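Long-range contact in beta-glucuronidase (uncultured Clostridium sp., PDB 6U7J), which hydrolyses beta-glucuronides, releasing glucuronic acid from conjugates in the gut, probably including those of estrogens: residues B[194-207]-B[269-283]. Residues are numbered along the deposited sequence; the frame is centred on the assembly and turned at random.
Sequences PKEYIEDISVRTTV and IYFGQDHYTLPFGIR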
ATOM      1  N   PRO B 194      10.898 -52.489 -16.129  1.00 40.51           N
ATOM      2  CA  PRO B 194      10.897 -53.943 -16.337  1.00 41.55           C
ATOM      3  C   PRO B 194      10.417 -54.664 -15.084  1.00 42.29           C
ATOM      4  O   PRO B 194      10.480 -54.134 -13.969  1.00 35.95           O
ATOM      5  CB  PRO B 194      12.367 -54.265 -16.638  1.00 44.04           C
ATOM      6  CG  PRO B 194      12.943 -52.974 -17.160  1.00 41.08           C
ATOM      7  CD  PRO B 194      12.223 -51.893 -16.407  1.00 39.85           C
ATOM      8  N   LYS B 195       9.926 -55.900 -15.276  1.00 39.61           N
ATOM      9  CA  LYS B 195       9.401 -56.657 -14.142  1.00 38.60           C
ATOM     10  C   LYS B 195      10.497 -57.113 -13.183  1.00 39.02           C
ATOM     11  O   LYS B 195      10.212 -57.368 -12.007  1.00 39.38           O
ATOM     12  CB  LYS B 195       8.592 -57.856 -14.632  1.00 40.75           C
ATOM     13  CG  LYS B 195       7.437 -57.469 -15.528  1.00 42.81           C
ATOM     14  CD  LYS B 195       6.156 -58.196 -15.159  1.00 44.20           C
ATOM     15  CE  LYS B 195       4.954 -57.570 -15.882  1.00 48.60           C
ATOM     16  NZ  LYS B 195       3.786 -58.500 -15.998  1.00 50.85           N
ATOM     17  N   GLU B 196      11.737 -57.207 -13.640  1.00 37.59           N
ATOM     18  CA  GLU B 196      12.870 -57.418 -12.748  1.00 45.46           C
ATOM     19  C   GLU B 196      13.652 -56.115 -12.715  1.00 39.36           C
ATOM     20  O   GLU B 196      14.139 -55.663 -13.757  1.00 38.95           O
ATOM     21  CB  GLU B 196      13.750 -58.584 -13.210  1.00 42.44           C
ATOM     22  CG  GLU B 196      12.970 -59.864 -13.531  1.00 47.58           C
ATOM     23  CD  GLU B 196      13.877 -61.102 -13.643  1.00 54.68           C
ATOM     24  OE1 GLU B 196      13.450 -62.201 -13.210  1.00 47.05           O
ATOM     25  OE2 GLU B 196      15.011 -60.971 -14.168  1.00 55.69           O
ATOM     26  N   TYR B 197      13.776 -55.517 -11.529  1.00 41.65           N
ATOM     27  CA  TYR B 197      14.095 -54.099 -11.473  1.00 37.76           C
ATOM     28  C   TYR B 197      14.773 -53.723 -10.163  1.00 40.56           C
ATOM     29  O   TYR B 197      14.667 -54.420  -9.144  1.00 41.31           O
ATOM     30  CB  TYR B 197      12.827 -53.260 -11.637  1.00 36.62           C
ATOM     31  CG  TYR B 197      11.926 -53.352 -10.433  1.00 38.74           C
ATOM     32  CD1 TYR B 197      11.022 -54.405 -10.300  1.00 38.65           C
ATOM     33  CD2 TYR B 197      11.981 -52.395  -9.420  1.00 37.74           C
ATOM     34  CE1 TYR B 197      10.194 -54.495  -9.205  1.00 40.14           C
ATOM     35  CE2 TYR B 197      11.157 -52.482  -8.312  1.00 36.95           C
ATOM     36  CZ  TYR B 197      10.270 -53.534  -8.207  1.00 41.15           C
ATOM     37  OH  TYR B 197       9.444 -53.628  -7.114  1.00 41.30           O
ATOM     38  N   ILE B 198      15.411 -52.556 -10.195  1.00 38.97           N
ATOM     39  CA  ILE B 198      16.096 -52.001  -9.035  1.00 38.24           C
ATOM     40  C   ILE B 198      15.068 -51.335  -8.125  1.00 39.60           C
ATOM     41  O   ILE B 198      14.352 -50.418  -8.548  1.00 43.14           O
ATOM     42  CB  ILE B 198      17.182 -51.010  -9.475  1.00 38.96           C
ATOM     43  CG1 ILE B 198      18.210 -51.728 -10.357  1.00 38.62           C
ATOM     44  CG2 ILE B 198      17.840 -50.363  -8.269  1.00 36.77           C
ATOM     45  CD1 ILE B 198      18.864 -50.824 -11.391  1.00 35.79           C
ATOM     46  N   GLU B 199      14.999 -51.797  -6.870  1.00 37.43           N
ATOM     47  CA  GLU B 199      14.046 -51.315  -5.872  1.00 40.38           C
ATOM     48  C   GLU B 199      14.598 -50.174  -5.013  1.00 43.80           C
ATOM     49  O   GLU B 199      13.903 -49.178  -4.786  1.00 42.20           O
ATOM     50  CB  GLU B 199      13.615 -52.459  -4.949  1.00 41.74           C
ATOM     51  CG  GLU B 199      13.107 -53.709  -5.656  1.00 45.77           C
ATOM     52  CD  GLU B 199      12.689 -54.809  -4.678  1.00 48.84           C
ATOM     53  OE1 GLU B 199      13.333 -54.961  -3.623  1.00 51.12           O
ATOM     54  OE2 GLU B 199      11.702 -55.517  -4.956  1.00 55.02           O
ATOM     55  N   ASP B 200      15.821 -50.310  -4.502  1.00 40.69           N
ATOM     56  CA  ASP B 200      16.350 -49.361  -3.532  1.00 40.71           C
ATOM     57  C   ASP B 200      17.863 -49.243  -3.683  1.00 41.67           C
ATOM     58  O   ASP B 200      18.546 -50.219  -3.999  1.00 42.09           O
ATOM     59  CB  ASP B 200      15.995 -49.786  -2.104  1.00 42.15           C
ATOM     60  CG  ASP B 200      16.132 -48.655  -1.106  1.00 46.01           C
ATOM     61  OD1 ASP B 200      16.589 -47.561  -1.502  1.00 42.09           O
ATOM     62  OD2 ASP B 200      15.781 -48.859   0.079  1.00 49.97           O
ATOM     63  N   ILE B 201      18.371 -48.031  -3.450  1.00 36.94           N
ATOM     64  CA  ILE B 201      19.794 -47.712  -3.493  1.00 36.46           C
ATOM     65  C   ILE B 201      20.128 -46.876  -2.268  1.00 41.26           C
ATOM     66  O   ILE B 201      19.451 -45.877  -1.996  1.00 39.54           O
ATOM     67  CB  ILE B 201      20.180 -46.919  -4.756  1.00 41.08           C
ATOM     68  CG1 ILE B 201      19.694 -47.593  -6.033  1.00 35.63           C
ATOM     69  CG2 ILE B 201      21.694 -46.653  -4.795  1.00 37.15           C
ATOM     70  CD1 ILE B 201      19.747 -46.643  -7.223  1.00 35.94           C
ATOM     71  N   SER B 202      21.187 -47.252  -1.553  1.00 40.86           N
ATOM     72  CA  SER B 202      21.754 -46.423  -0.494  1.00 42.29           C
ATOM     73  C   SER B 202      23.237 -46.194  -0.748  1.00 44.85           C
ATOM     74  O   SER B 202      23.980 -47.148  -1.021  1.00 45.00           O
ATOM     75  CB  SER B 202      21.544 -47.050   0.883  1.00 36.09           C
ATOM     76  OG  SER B 202      20.209 -47.464   1.036  1.00 40.13           O
ATOM     77  N   VAL B 203      23.661 -44.934  -0.659  1.00 39.18           N
ATOM     78  CA  VAL B 203      25.056 -44.536  -0.832  1.00 37.66           C
ATOM     79  C   VAL B 203      25.504 -43.781   0.410  1.00 45.17           C
ATOM     80  O   VAL B 203      24.776 -42.917   0.915  1.00 41.01           O
ATOM     81  CB  VAL B 203      25.257 -43.671  -2.091  1.00 38.09           C
ATOM     82  CG1 VAL B 203      26.736 -43.444  -2.355  1.00 39.93           C
ATOM     83  CG2 VAL B 203      24.598 -44.331  -3.300  1.00 43.03           C
ATOM     84  N   ARG B 204      26.681 -44.143   0.919  1.00 47.87           N
ATOM     85  CA  ARG B 204      27.377 -43.414   1.969  1.00 44.07           C
ATOM     86  C   ARG B 204      28.818 -43.231   1.532  1.00 50.80           C
ATOM     87  O   ARG B 204      29.388 -44.100   0.862  1.00 51.00           O
ATOM     88  CB  ARG B 204      27.290 -44.136   3.315  1.00 45.81           C
ATOM     89  CG  ARG B 204      25.851 -44.531   3.657  1.00 54.15           C
ATOM     90  CD  ARG B 204      25.678 -45.119   5.055  1.00 56.89           C
ATOM     91  NE  ARG B 204      26.196 -46.494   5.190  1.00 73.40           N
ATOM     92  CZ  ARG B 204      25.905 -47.546   4.415  1.00 66.07           C
ATOM     93  NH1 ARG B 204      25.056 -47.457   3.394  1.00 61.30           N
ATOM     94  NH2 ARG B 204      26.471 -48.721   4.682  1.00 65.16           N
ATOM     95  N   THR B 205      29.391 -42.084   1.868  1.00 48.26           N
ATOM     96  CA  THR B 205      30.734 -41.762   1.428  1.00 51.07           C
ATOM     97  C   THR B 205      31.609 -41.436   2.628  1.00 53.96           C
ATOM     98  O   THR B 205      31.133 -40.940   3.654  1.00 55.63           O
ATOM     99  CB  THR B 205      30.734 -40.583   0.432  1.00 51.26           C
ATOM    100  OG1 THR B 205      30.178 -39.414   1.054  1.00 52.16           O
ATOM    101  CG2 THR B 205      29.911 -40.931  -0.807  1.00 48.57           C
ATOM    102  N   THR B 206      32.890 -41.763   2.495  1.00 52.07           N
ATOM    103  CA  THR B 206      33.937 -41.308   3.394  1.00 54.02           C
ATOM    104  C   THR B 206      35.039 -40.694   2.542  1.00 54.54           C
ATOM    105  O   THR B 206      35.059 -40.842   1.317  1.00 55.14           O
ATOM    106  CB  THR B 206      34.497 -42.449   4.260  1.00 55.12           C
ATOM    107  OG1 THR B 206      34.998 -43.490   3.417  1.00 55.29           O
ATOM    108  CG2 THR B 206      33.418 -43.019   5.173  1.00 49.91           C
ATOM    109  N   VAL B 207      35.952 -39.975   3.186  1.00 54.70           N
ATOM    110  CA  VAL B 207      37.056 -39.335   2.485  1.00 54.36           C
ATOM    111  C   VAL B 207      38.340 -39.622   3.243  1.00 59.66           C
ATOM    112  O   VAL B 207      38.426 -39.344   4.443  1.00 57.48           O
ATOM    113  CB  VAL B 207      36.853 -37.816   2.347  1.00 57.19           C
ATOM    114  CG1 VAL B 207      38.126 -37.166   1.835  1.00 55.87           C
ATOM    115  CG2 VAL B 207      35.695 -37.525   1.419  1.00 54.72           C
ATOM    116  N   ILE B 269      23.611 -47.817 -12.942  1.00 37.23           N
ATOM    117  CA  ILE B 269      23.351 -49.214 -12.619  1.00 38.91           C
ATOM    118  C   ILE B 269      22.599 -49.873 -13.768  1.00 45.60           C
ATOM    119  O   ILE B 269      21.579 -49.346 -14.236  1.00 42.98           O
ATOM    120  CB  ILE B 269      22.545 -49.340 -11.316  1.00 42.19           C
ATOM    121  CG1 ILE B 269      23.215 -48.545 -10.195  1.00 39.53           C
ATOM    122  CG2 ILE B 269      22.347 -50.798 -10.936  1.00 38.67           C
ATOM    123  CD1 ILE B 269      22.375 -48.431  -8.928  1.00 35.59           C
ATOM    124  N   TYR B 270      23.083 -51.041 -14.194  1.00 43.50           N
ATOM    125  CA  TYR B 270      22.419 -51.866 -15.194  1.00 41.49           C
ATOM    126  C   TYR B 270      22.101 -53.230 -14.592  1.00 42.10           C
ATOM    127  O   TYR B 270      22.989 -53.906 -14.063  1.00 44.25           O
ATOM    128  CB  TYR B 270      23.286 -52.019 -16.444  1.00 40.72           C
ATOM    129  CG  TYR B 270      23.471 -50.733 -17.227  1.00 42.85           C
ATOM    130  CD1 TYR B 270      24.447 -49.809 -16.869  1.00 42.91           C
ATOM    131  CD2 TYR B 270      22.671 -50.452 -18.328  1.00 42.51           C
ATOM    132  CE1 TYR B 270      24.613 -48.628 -17.586  1.00 42.45           C
ATOM    133  CE2 TYR B 270      22.833 -49.294 -19.047  1.00 39.86           C
ATOM    134  CZ  TYR B 270      23.804 -48.386 -18.676  1.00 42.53           C
ATOM    135  OH  TYR B 270      23.952 -47.228 -19.407  1.00 48.05           O
ATOM    136  N   PHE B 271      20.836 -53.633 -14.679  1.00 42.72           N
ATOM    137  CA  PHE B 271      20.358 -54.861 -14.043  1.00 45.46           C
ATOM    138  C   PHE B 271      19.357 -55.500 -15.002  1.00 45.60           C
ATOM    139  O   PHE B 271      18.199 -55.073 -15.078  1.00 43.82           O
ATOM    140  CB  PHE B 271      19.742 -54.574 -12.675  1.00 38.04           C
ATOM    141  CG  PHE B 271      19.146 -55.782 -11.995  1.00 44.50           C
ATOM    142  CD1 PHE B 271      19.962 -56.755 -11.428  1.00 45.68           C
ATOM    143  CD2 PHE B 271      17.767 -55.940 -11.913  1.00 43.68           C
ATOM    144  CE1 PHE B 271      19.413 -57.867 -10.786  1.00 49.13           C
ATOM    145  CE2 PHE B 271      17.207 -57.047 -11.278  1.00 42.60           C
ATOM    146  CZ  PHE B 271      18.034 -58.019 -10.719  1.00 48.75           C
ATOM    147  N   GLY B 272      19.815 -56.504 -15.742  1.00 39.34           N
ATOM    148  CA  GLY B 272      18.955 -57.185 -16.694  1.00 40.25           C
ATOM    149  C   GLY B 272      18.508 -56.255 -17.804  1.00 43.57           C
ATOM    150  O   GLY B 272      19.315 -55.728 -18.572  1.00 46.61           O
ATOM    151  N   GLN B 273      17.204 -56.051 -17.907  1.00 47.83           N
ATOM    152  CA  GLN B 273      16.674 -55.034 -18.801  1.00 46.16           C
ATOM    153  C   GLN B 273      16.582 -53.663 -18.138  1.00 44.68           C
ATOM    154  O   GLN B 273      16.394 -52.669 -18.844  1.00 47.78           O
ATOM    155  CB  GLN B 273      15.296 -55.455 -19.317  1.00 46.84           C
ATOM    156  CG  GLN B 273      15.323 -56.675 -20.252  1.00 51.65           C
ATOM    157  CD  GLN B 273      16.067 -56.387 -21.546  1.00 60.98           C
ATOM    158  OE1 GLN B 273      15.581 -55.648 -22.409  1.00 62.79           O
ATOM    159  NE2 GLN B 273      17.266 -56.953 -21.678  1.00 65.61           N
ATOM    160  N   ASP B 274      16.729 -53.585 -16.814  1.00 41.37           N
ATOM    161  CA  ASP B 274      16.545 -52.348 -16.067  1.00 40.53           C
ATOM    162  C   ASP B 274      17.785 -51.455 -16.124  1.00 39.80           C
ATOM    163  O   ASP B 274      18.891 -51.890 -16.450  1.00 42.10           O
ATOM    164  CB  ASP B 274      16.207 -52.647 -14.603  1.00 39.98           C
ATOM    165  CG  ASP B 274      15.580 -51.453 -13.897  1.00 42.25           C
ATOM    166  OD1 ASP B 274      15.265 -50.470 -14.608  1.00 41.39           O
ATOM    167  OD2 ASP B 274      15.403 -51.493 -12.653  1.00 39.43           O
ATOM    168  N   HIS B 275      17.586 -50.189 -15.767  1.00 38.86           N
ATOM    169  CA  HIS B 275      18.650 -49.194 -15.721  1.00 40.28           C
ATOM    170  C   HIS B 275      18.216 -48.092 -14.756  1.00 40.53           C
ATOM    171  O   HIS B 275      17.047 -47.687 -14.758  1.00 41.40           O
ATOM    172  CB  HIS B 275      18.935 -48.635 -17.129  1.00 36.33           C
ATOM    173  CG  HIS B 275      20.008 -47.589 -17.180  1.00 39.95           C
ATOM    174  ND1 HIS B 275      20.106 -46.681 -18.215  1.00 38.99           N
ATOM    175  CD2 HIS B 275      21.034 -47.312 -16.339  1.00 41.37           C
ATOM    176  CE1 HIS B 275      21.150 -45.893 -18.010  1.00 38.98           C
ATOM    177  NE2 HIS B 275      21.724 -46.248 -16.874  1.00 38.39           N
ATOM    178  N   TYR B 276      19.143 -47.643 -13.907  1.00 37.49           N
ATOM    179  CA  TYR B 276      18.874 -46.547 -12.981  1.00 41.78           C
ATOM    180  C   TYR B 276      20.156 -45.773 -12.726  1.00 42.08           C
ATOM    181  O   TYR B 276      21.204 -46.378 -12.489  1.00 41.51           O
ATOM    182  CB  TYR B 276      18.312 -47.027 -11.635  1.00 34.20           C
ATOM    183  CG  TYR B 276      17.657 -45.892 -10.855  1.00 38.66           C
ATOM    184  CD1 TYR B 276      18.417 -45.031 -10.066  1.00 40.24           C
ATOM    185  CD2 TYR B 276      16.280 -45.657 -10.944  1.00 39.99           C
ATOM    186  CE1 TYR B 276      17.827 -43.973  -9.362  1.00 36.82           C
ATOM    187  CE2 TYR B 276      15.679 -44.595 -10.246  1.00 38.38           C
ATOM    188  CZ  TYR B 276      16.460 -43.767  -9.457  1.00 37.81           C
ATOM    189  OH  TYR B 276      15.888 -42.730  -8.761  1.00 35.83           O
ATOM    190  N   THR B 277      20.055 -44.441 -12.739  1.00 40.63           N
ATOM    191  CA  THR B 277      21.189 -43.534 -12.549  1.00 40.09           C
ATOM    192  C   THR B 277      20.892 -42.567 -11.406  1.00 41.72           C
ATOM    193  O   THR B 277      20.048 -41.670 -11.542  1.00 40.51           O
ATOM    194  CB  THR B 277      21.486 -42.764 -13.835  1.00 41.14           C
ATOM    195  OG1 THR B 277      21.670 -43.692 -14.905  1.00 44.22           O
ATOM    196  CG2 THR B 277      22.736 -41.905 -13.673  1.00 39.94           C
ATOM    197  N   LEU B 278      21.604 -42.731 -10.292  1.00 41.06           N
ATOM    198  CA  LEU B 278      21.401 -41.934  -9.089  1.00 39.24           C
ATOM    199  C   LEU B 278      22.518 -40.913  -8.935  1.00 40.44           C
ATOM    200  O   LEU B 278      23.686 -41.310  -8.788  1.00 37.75           O
ATOM    201  CB  LEU B 278      21.346 -42.843  -7.861  1.00 39.48           C
ATOM    202  CG  LEU B 278      21.198 -42.131  -6.517  1.00 41.27           C
ATOM    203  CD1 LEU B 278      19.754 -41.649  -6.309  1.00 39.13           C
ATOM    204  CD2 LEU B 278      21.618 -43.047  -5.393  1.00 38.12           C
ATOM    205  N   PRO B 279      22.230 -39.607  -8.960  1.00 40.52           N
ATOM    206  CA  PRO B 279      23.254 -38.625  -8.580  1.00 37.81           C
ATOM    207  C   PRO B 279      23.552 -38.723  -7.094  1.00 36.93           C
ATOM    208  O   PRO B 279      22.697 -39.101  -6.296  1.00 35.43           O
ATOM    209  CB  PRO B 279      22.615 -37.274  -8.926  1.00 36.46           C
ATOM    210  CG  PRO B 279      21.380 -37.611  -9.772  1.00 40.07           C
ATOM    211  CD  PRO B 279      20.959 -38.972  -9.353  1.00 39.18           C
ATOM    212  N   PHE B 280      24.791 -38.406  -6.726  1.00 37.65           N
ATOM    213  CA  PHE B 280      25.148 -38.344  -5.313  1.00 37.16           C
ATOM    214  C   PHE B 280      26.383 -37.468  -5.163  1.00 38.57           C
ATOM    215  O   PHE B 280      27.045 -37.115  -6.145  1.00 42.75           O
ATOM    216  CB  PHE B 280      25.362 -39.742  -4.710  1.00 37.47           C
ATOM    217  CG  PHE B 280      26.642 -40.418  -5.143  1.00 39.54           C
ATOM    218  CD1 PHE B 280      26.690 -41.164  -6.315  1.00 36.80           C
ATOM    219  CD2 PHE B 280      27.788 -40.327  -4.362  1.00 38.02           C
ATOM    220  CE1 PHE B 280      27.869 -41.796  -6.718  1.00 43.92           C
ATOM    221  CE2 PHE B 280      28.981 -40.956  -4.762  1.00 39.92           C
ATOM    222  CZ  PHE B 280      29.020 -41.691  -5.940  1.00 39.99           C
ATOM    223  N   GLY B 281      26.669 -37.095  -3.921  1.00 37.09           N
ATOM    224  CA  GLY B 281      27.781 -36.212  -3.635  1.00 36.46           C
ATOM    225  C   GLY B 281      28.678 -36.782  -2.559  1.00 38.69           C
ATOM    226  O   GLY B 281      28.220 -37.420  -1.612  1.00 39.75           O
ATOM    227  N   ILE B 282      29.974 -36.531  -2.708  1.00 38.77           N
ATOM    228  CA  ILE B 282      30.955 -36.952  -1.715  1.00 41.23           C
ATOM    229  C   ILE B 282      31.278 -35.761  -0.830  1.00 39.16           C
ATOM    230  O   ILE B 282      31.806 -34.745  -1.308  1.00 41.30           O
ATOM    231  CB  ILE B 282      32.228 -37.512  -2.369  1.00 43.51           C
ATOM    232  CG1 ILE B 282      31.875 -38.654  -3.333  1.00 42.69           C
ATOM    233  CG2 ILE B 282      33.213 -37.959  -1.283  1.00 40.38           C
ATOM    234  CD1 ILE B 282      33.025 -39.087  -4.228  1.00 44.30           C
ATOM    235  N   ARG B 283      30.976 -35.891   0.459  1.00 36.76           N
ATOM    236  CA  ARG B 283      31.248 -34.833   1.419  1.00 37.28           C
ATOM    237  C   ARG B 283      31.087 -35.397   2.816  1.00 37.96           C
ATOM    238  O   ARG B 283      30.237 -36.260   3.051  1.00 40.45           O
ATOM    239  CB  ARG B 283      30.306 -33.630   1.230  1.00 38.07           C
ATOM    240  CG  ARG B 283      28.816 -33.970   1.274  1.00 33.56           C
ATOM    241  CD  ARG B 283      28.220 -33.568   2.598  1.00 37.69           C
ATOM    242  NE  ARG B 283      26.826 -33.979   2.764  1.00 35.56           N
ATOM    243  CZ  ARG B 283      26.458 -35.153   3.271  1.00 40.87           C
ATOM    244  NH1 ARG B 283      27.379 -36.045   3.627  1.00 34.10           N
ATOM    245  NH2 ARG B 283      25.172 -35.442   3.413  1.00 32.39           N
TER
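Ile-198 and Ile-201 drop from strand 198-207 onto the hairpin of strands 269-271 and 274-280, and Ile-198 gives up more surface than any other residue here. Its CD1 lands on Ile-269 CG2 at 3.5 Å and on Tyr-276 CB, while CG1 slides past Phe-271 CB. The backbone of Ile-198 is held as well: its N donates a nearly straight bond (168°) to Asp-274 OD2 at 2.7 Å, meeting that oxygen almost head-on. The carboxylate is placed by a chi1 of -162°, which swings CG anti to the backbone N and across toward the other strand; OD2 also has a salt bridge to Arg-19, and its charge is probably balanced there. Next along, Ile-201 splits its branches. CD1 meets Ile-269 CD1 tip to tip at 3.6 Å and touches Tyr-276 CD1, whereas CG2 reaches the end of Leu-278, CD2, at 3.7 Å. Val-203 then sets CG1 over one face of the Phe-280 ring, a CH-pi contact 4.1 Å from the centroid. Farther on, Thr-205 CG2 lies 3.9 Å from Ile-282 CG1. Strands 198-207 and 274-280 run nearly parallel (21°) but belong to different sheets, 8.6 Å apart at the axes, and the apolar side chains fill the gap: the face-to-face packing of a beta sandwich, consistent with the immunoglobulin-like domain of family 2 glycosyl hydrolases.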